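Local coordinates for protein Polyphosphate:AMP phosphotransferase (Meiothermus ruber H328, PDB 5O6M) that uses inorganic polyphosphate as phosphate donor to convert AMP to ADP and ADP to ATP, and also accepts other nucleoside mono- and diphosphates, at residues V137-Q140 with V141-K144; R150-E153 with R154-D158. The protein carries 1 engineered substitution. All blocks are in the same frame, centred on the assembly; numbering follows the deposited sequence.

Interaction 1. Residues V137-Q140 with V141-K144; sequences VPQQ and VWQK
With CG set between its backbone N and carbonyl carbon (chi1 59°), Trp142 folds its indole back along the chain against Gln139, whose CG, anti to the backbone N (chi1 165°), runs out along the same ring. Gln139 CA sits over one face, 3.5 Å from the centroid of the five-membered ring, a CH-pi contact; CB and CG continue along the rim of the six-membered ring, CB 3.7 Å from Trp142 CZ2. At the indole edge, in its plane, Val137 O lies 3.1 Å from Trp142 CD1. Pro138 is the N-cap of helix 139-142, and Val137 before it meets Trp142 in the first turn, CG2 to CD1 at 3.8 Å: a hydrophobic staple. Val137 CG2 also presses on Val141 CG1, a tight 3.5 Å, two branched side chains set roughly perpendicular. Proline can stand at the N-cap because no helix bond is asked of its N, which carries no hydrogen, while its O accepts Trp142 N at 3.2 Å. Were Trp142 replaced by an alanine, Val137 would probably lose its staple partner, and the CA and side chain of Gln139 the ring they lie on. Lys144 bends back, and NZ makes a weak 3.4 Å bond to Gln140 O.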
ATOM      1  N   VAL D 137      -9.880 -22.088  10.163  1.00 56.73           N
ATOM      2  CA  VAL D 137     -11.205 -22.003   9.550  1.00 63.91           C
ATOM      3  C   VAL D 137     -11.713 -23.416   9.311  1.00 69.56           C
ATOM      4  O   VAL D 137     -10.927 -24.368   9.219  1.00 74.07           O
ATOM      5  CB  VAL D 137     -11.189 -21.212   8.227  1.00 69.65           C
ATOM      6  CG1 VAL D 137     -10.675 -19.796   8.454  1.00 58.58           C
ATOM      7  CG2 VAL D 137     -10.344 -21.936   7.186  1.00 54.98           C
ATOM      8  N   PRO D 138     -13.030 -23.584   9.220  1.00 60.05           N
ATOM      9  CA  PRO D 138     -13.582 -24.931   9.032  1.00 60.52           C
ATOM     10  C   PRO D 138     -13.042 -25.571   7.763  1.00 59.06           C
ATOM     11  O   PRO D 138     -12.795 -24.897   6.760  1.00 66.37           O
ATOM     12  CB  PRO D 138     -15.095 -24.688   8.940  1.00 69.27           C
ATOM     13  CG  PRO D 138     -15.312 -23.349   9.588  1.00 65.09           C
ATOM     14  CD  PRO D 138     -14.079 -22.553   9.296  1.00 64.28           C
ATOM     15  N   GLN D 139     -12.852 -26.895   7.818  1.00 63.36           N
ATOM     16  CA  GLN D 139     -12.384 -27.625   6.642  1.00 64.57           C
ATOM     17  C   GLN D 139     -13.196 -27.272   5.402  1.00 68.20           C
ATOM     18  O   GLN D 139     -12.658 -27.260   4.287  1.00 62.02           O
ATOM     19  CB  GLN D 139     -12.441 -29.134   6.891  1.00 61.64           C
ATOM     20  CG  GLN D 139     -12.317 -29.963   5.617  1.00 72.09           C
ATOM     21  CD  GLN D 139     -12.170 -31.450   5.885  1.00 78.26           C
ATOM     22  OE1 GLN D 139     -11.682 -31.857   6.940  1.00 79.60           O
ATOM     23  NE2 GLN D 139     -12.592 -32.268   4.926  1.00 79.89           N
ATOM     24  N   GLN D 140     -14.490 -26.990   5.573  1.00 61.98           N
ATOM     25  CA  GLN D 140     -15.294 -26.503   4.460  1.00 64.11           C
ATOM     26  C   GLN D 140     -14.680 -25.271   3.813  1.00 67.15           C
ATOM     27  O   GLN D 140     -14.814 -25.076   2.599  1.00 65.35           O
ATOM     28  CB  GLN D 140     -16.710 -26.188   4.948  1.00 65.55           C
ATOM     29  CG  GLN D 140     -17.546 -25.358   3.975  1.00 76.57           C
ATOM     30  CD  GLN D 140     -18.499 -26.185   3.136  1.00 72.71           C
ATOM     31  OE1 GLN D 140     -18.522 -27.412   3.227  1.00 68.31           O
ATOM     32  NE2 GLN D 140     -19.297 -25.510   2.312  1.00 58.78           N
ATOM     33  N   VAL D 141     -13.996 -24.437   4.595  1.00 56.69           N
ATOM     34  CA  VAL D 141     -13.381 -23.235   4.039  1.00 67.23           C
ATOM     35  C   VAL D 141     -12.049 -23.556   3.369  1.00 55.65           C
ATOM     36  O   VAL D 141     -11.881 -23.350   2.161  1.00 64.00           O
ATOM     37  CB  VAL D 141     -13.224 -22.156   5.127  1.00 62.97           C
ATOM     38  CG1 VAL D 141     -12.450 -20.968   4.583  1.00 60.97           C
ATOM     39  CG2 VAL D 141     -14.593 -21.711   5.621  1.00 63.83           C
ATOM     40  N   TRP D 142     -11.082 -24.070   4.136  1.00 53.01           N
ATOM     41  CA  TRP D 142      -9.738 -24.204   3.581  1.00 59.48           C
ATOM     42  C   TRP D 142      -9.631 -25.312   2.543  1.00 54.09           C
ATOM     43  O   TRP D 142      -8.629 -25.358   1.822  1.00 56.48           O
ATOM     44  CB  TRP D 142      -8.701 -24.419   4.693  1.00 55.88           C
ATOM     45  CG  TRP D 142      -8.906 -25.620   5.568  1.00 55.52           C
ATOM     46  CD1 TRP D 142      -9.330 -25.622   6.865  1.00 61.80           C
ATOM     47  CD2 TRP D 142      -8.642 -26.989   5.232  1.00 59.63           C
ATOM     48  NE1 TRP D 142      -9.373 -26.907   7.349  1.00 57.56           N
ATOM     49  CE2 TRP D 142      -8.953 -27.765   6.367  1.00 63.00           C
ATOM     50  CE3 TRP D 142      -8.182 -27.635   4.080  1.00 61.38           C
ATOM     51  CZ2 TRP D 142      -8.820 -29.154   6.383  1.00 60.48           C
ATOM     52  CZ3 TRP D 142      -8.049 -29.015   4.098  1.00 61.24           C
ATOM     53  CH2 TRP D 142      -8.369 -29.758   5.241  1.00 56.42           C
ATOM     54  N   GLN D 143     -10.627 -26.194   2.442  1.00 50.93           N
ATOM     55  CA  GLN D 143     -10.618 -27.188   1.375  1.00 53.12           C
ATOM     56  C   GLN D 143     -10.814 -26.538   0.011  1.00 52.16           C
ATOM     57  O   GLN D 143     -10.279 -27.026  -0.992  1.00 49.05           O
ATOM     58  CB  GLN D 143     -11.699 -28.243   1.632  1.00 55.32           C
ATOM     59  CG  GLN D 143     -12.163 -29.007   0.393  1.00 68.14           C
ATOM     60  CD  GLN D 143     -11.091 -29.920  -0.186  1.00 76.90           C
ATOM     61  OE1 GLN D 143     -10.047 -30.145   0.432  1.00 73.52           O
ATOM     62  NE2 GLN D 143     -11.347 -30.451  -1.379  1.00 72.31           N
ATOM     63  N   LYS D 144     -11.566 -25.436  -0.047  1.00 52.98           N
ATOM     64  CA  LYS D 144     -11.769 -24.757  -1.319  1.00 50.01           C
ATOM     65  C   LYS D 144     -10.524 -24.013  -1.776  1.00 53.01           C
ATOM     66  O   LYS D 144     -10.456 -23.591  -2.936  1.00 46.39           O
ATOM     67  CB  LYS D 144     -12.943 -23.784  -1.234  1.00 55.00           C
ATOM     68  CG  LYS D 144     -14.207 -24.400  -0.671  1.00 68.17           C
ATOM     69  CD  LYS D 144     -15.407 -23.931  -1.471  1.00 60.79           C
ATOM     70  CE  LYS D 144     -16.721 -24.306  -0.824  1.00 70.49           C
ATOM     71  NZ  LYS D 144     -16.910 -23.539   0.433  1.00 78.88           N
TER

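Interaction 2. Residues R150-E153 with R154-D158; sequences REFE and RMLAD
Arg154 reaches back along helix 145-158 to Glu151, one turn earlier, and the two side chains run alongside each other in the same direction. CG of Arg154 is anti to the backbone N (chi1 175°), and a bend at chi3 brings NE within 3.3 Å of Glu151 OE2. The result is a salt bridge with a weak hydrogen bond, bent to 129° at the hydrogen, although the carboxylate and guanidinium planes are only 8° apart. Glu151 has a stronger partner in Arg147 of the second subunit, so its carboxylate probably eases the closeness of that arginine to Arg154.

Phe152 serves an apolar face instead. Leu156 CD1 stands over its ring, 4.0 Å from the centroid in a CH-pi contact, and the Met155 methyl CE comes within 3.9 Å of Phe152 CD1. Methionine's unbranched, flexible chain can lay its methyl beside the ring, and leucine's branched end sets one methyl above it; the ring also meets His108 edge-to-face.

Glu153 takes part mainly through its backbone: its O accepts Ala157 N at 2.9 Å. Its extended side chain carries the buried carboxylate away from the helix to Lys165, in a salt bridge, and to His124, in a hydrogen bond, so a charged residue is accommodated in the interior. Glu153 and Leu156 also touch Ile163 of strand 161-169. These i to i+3 and i+4 contacts are those of an alpha-helix, here packed between strand 161-169 of the parallel sheet and the second subunit; the 2-3-1-4-5 strand order is that of the kinase-like P-loop NTPase fold.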
ATOM      1  N   ARG D 150      -4.431 -22.864  -7.229  1.00 40.91           N
ATOM      2  CA  ARG D 150      -4.116 -23.289  -8.592  1.00 46.48           C
ATOM      3  C   ARG D 150      -4.498 -22.215  -9.598  1.00 54.38           C
ATOM      4  O   ARG D 150      -3.737 -21.919 -10.525  1.00 55.42           O
ATOM      5  CB  ARG D 150      -4.824 -24.604  -8.926  1.00 45.04           C
ATOM      6  CG  ARG D 150      -4.185 -25.843  -8.321  1.00 46.13           C
ATOM      7  CD  ARG D 150      -4.779 -27.106  -8.934  1.00 41.31           C
ATOM      8  NE  ARG D 150      -6.228 -27.155  -8.779  1.00 41.91           N
ATOM      9  CZ  ARG D 150      -6.852 -27.733  -7.759  1.00 49.23           C
ATOM     10  NH1 ARG D 150      -6.154 -28.320  -6.793  1.00 47.42           N
ATOM     11  NH2 ARG D 150      -8.177 -27.728  -7.705  1.00 45.26           N
ATOM     12  N   GLU D 151      -5.676 -21.612  -9.423  1.00 45.41           N
ATOM     13  CA  GLU D 151      -6.166 -20.620 -10.369  1.00 50.77           C
ATOM     14  C   GLU D 151      -5.457 -19.287 -10.190  1.00 50.29           C
ATOM     15  O   GLU D 151      -5.198 -18.581 -11.170  1.00 47.33           O
ATOM     16  CB  GLU D 151      -7.678 -20.447 -10.210  1.00 48.34           C
ATOM     17  CG  GLU D 151      -8.473 -21.702 -10.535  1.00 53.26           C
ATOM     18  CD  GLU D 151      -8.193 -22.214 -11.936  1.00 55.49           C
ATOM     19  OE1 GLU D 151      -8.204 -23.447 -12.139  1.00 61.86           O
ATOM     20  OE2 GLU D 151      -7.943 -21.383 -12.833  1.00 57.61           O
ATOM     21  N   PHE D 152      -5.147 -18.924  -8.945  1.00 50.00           N
ATOM     22  CA  PHE D 152      -4.360 -17.722  -8.706  1.00 46.91           C
ATOM     23  C   PHE D 152      -2.994 -17.828  -9.368  1.00 47.33           C
ATOM     24  O   PHE D 152      -2.554 -16.905 -10.063  1.00 46.96           O
ATOM     25  CB  PHE D 152      -4.216 -17.488  -7.202  1.00 54.87           C
ATOM     26  CG  PHE D 152      -3.294 -16.360  -6.846  1.00 50.29           C
ATOM     27  CD1 PHE D 152      -3.555 -15.069  -7.280  1.00 47.98           C
ATOM     28  CD2 PHE D 152      -2.178 -16.585  -6.058  1.00 46.03           C
ATOM     29  CE1 PHE D 152      -2.708 -14.026  -6.948  1.00 42.47           C
ATOM     30  CE2 PHE D 152      -1.327 -15.545  -5.721  1.00 45.05           C
ATOM     31  CZ  PHE D 152      -1.593 -14.266  -6.168  1.00 40.60           C
ATOM     32  N   GLU D 153      -2.317 -18.961  -9.179  1.00 43.00           N
ATOM     33  CA  GLU D 153      -1.006 -19.140  -9.791  1.00 49.40           C
ATOM     34  C   GLU D 153      -1.111 -19.296 -11.302  1.00 51.23           C
ATOM     35  O   GLU D 153      -0.213 -18.855 -12.029  1.00 46.42           O
ATOM     36  CB  GLU D 153      -0.286 -20.330  -9.153  1.00 38.45           C
ATOM     37  CG  GLU D 153       0.105 -20.073  -7.699  1.00 37.77           C
ATOM     38  CD  GLU D 153       0.759 -21.268  -7.030  1.00 47.81           C
ATOM     39  OE1 GLU D 153       0.917 -22.312  -7.698  1.00 46.62           O
ATOM     40  OE2 GLU D 153       1.110 -21.165  -5.829  1.00 43.53           O
ATOM     41  N   ARG D 154      -2.193 -19.906 -11.798  1.00 41.27           N
ATOM     42  CA  ARG D 154      -2.382 -19.975 -13.244  1.00 48.55           C
ATOM     43  C   ARG D 154      -2.471 -18.583 -13.854  1.00 43.44           C
ATOM     44  O   ARG D 154      -1.872 -18.316 -14.901  1.00 42.44           O
ATOM     45  CB  ARG D 154      -3.636 -20.776 -13.596  1.00 53.39           C
ATOM     46  CG  ARG D 154      -3.925 -20.761 -15.094  1.00 51.54           C
ATOM     47  CD  ARG D 154      -5.358 -21.145 -15.417  1.00 61.04           C
ATOM     48  NE  ARG D 154      -5.674 -22.510 -15.015  1.00 69.50           N
ATOM     49  CZ  ARG D 154      -5.518 -23.560 -15.812  1.00 75.54           C
ATOM     50  NH1 ARG D 154      -5.062 -23.389 -17.046  1.00 74.02           N
ATOM     51  NH2 ARG D 154      -5.821 -24.777 -15.383  1.00 77.39           N
ATOM     52  N   MET D 155      -3.221 -17.687 -13.215  1.00 44.83           N
ATOM     53  CA  MET D 155      -3.335 -16.322 -13.714  1.00 41.02           C
ATOM     54  C   MET D 155      -1.979 -15.624 -13.694  1.00 47.73           C
ATOM     55  O   MET D 155      -1.593 -14.960 -14.663  1.00 54.28           O
ATOM     56  CB  MET D 155      -4.371 -15.555 -12.883  1.00 43.83           C
ATOM     57  CG  MET D 155      -4.588 -14.106 -13.292  1.00 43.25           C
ATOM     58  SD  MET D 155      -3.382 -13.001 -12.536  1.00 48.99           S
ATOM     59  CE  MET D 155      -3.579 -13.399 -10.801  1.00 46.92           C
ATOM     60  N   LEU D 156      -1.238 -15.765 -12.593  1.00 42.78           N
ATOM     61  CA  LEU D 156       0.096 -15.176 -12.504  1.00 45.01           C
ATOM     62  C   LEU D 156       0.989 -15.643 -13.646  1.00 48.91           C
ATOM     63  O   LEU D 156       1.687 -14.836 -14.274  1.00 45.64           O
ATOM     64  CB  LEU D 156       0.731 -15.525 -11.159  1.00 44.89           C
ATOM     65  CG  LEU D 156       0.170 -14.816  -9.930  1.00 46.78           C
ATOM     66  CD1 LEU D 156       0.951 -15.230  -8.698  1.00 43.01           C
ATOM     67  CD2 LEU D 156       0.245 -13.311 -10.125  1.00 40.22           C
ATOM     68  N   ALA D 157       1.001 -16.950 -13.915  1.00 46.13           N
ATOM     69  CA  ALA D 157       1.887 -17.480 -14.946  1.00 44.07           C
ATOM     70  C   ALA D 157       1.449 -17.021 -16.333  1.00 43.51           C
ATOM     71  O   ALA D 157       2.271 -16.567 -17.137  1.00 54.62           O
ATOM     72  CB  ALA D 157       1.935 -19.006 -14.863  1.00 40.17           C
ATOM     73  N   ASP D 158       0.151 -17.127 -16.629  1.00 43.13           N
ATOM     74  CA  ASP D 158      -0.355 -16.676 -17.922  1.00 47.04           C
ATOM     75  C   ASP D 158       0.063 -15.241 -18.217  1.00 50.54           C
ATOM     76  O   ASP D 158       0.348 -14.891 -19.369  1.00 49.13           O
ATOM     77  CB  ASP D 158      -1.881 -16.795 -17.961  1.00 40.84           C
ATOM     78  CG  ASP D 158      -2.352 -18.229 -18.130  1.00 49.20           C
ATOM     79  OD1 ASP D 158      -1.513 -19.098 -18.463  1.00 38.97           O
ATOM     80  OD2 ASP D 158      -3.564 -18.483 -17.941  1.00 41.92           O
TER

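In the fold
Interaction 1 lies at the surface, its centre about 24 Å from the centre of the chain, on the short helix 139-142; interaction 2 is largely buried, on helix 145-158, which follows directly in the chain. Their centres are about 21 Å apart and they do not touch. The outer contact relies on an indole, small apolar groups and backbone bonds, with three solvent-exposed glutamines; the inner one combines one aromatic ring and its aliphatic neighbours with charges that find mates in strand 161-169 and in the second subunit. Both contacts touch the second subunit: Lys144 of interaction 1 packs on Asp158 of that subunit, the counterpart of the last residue of 154-158.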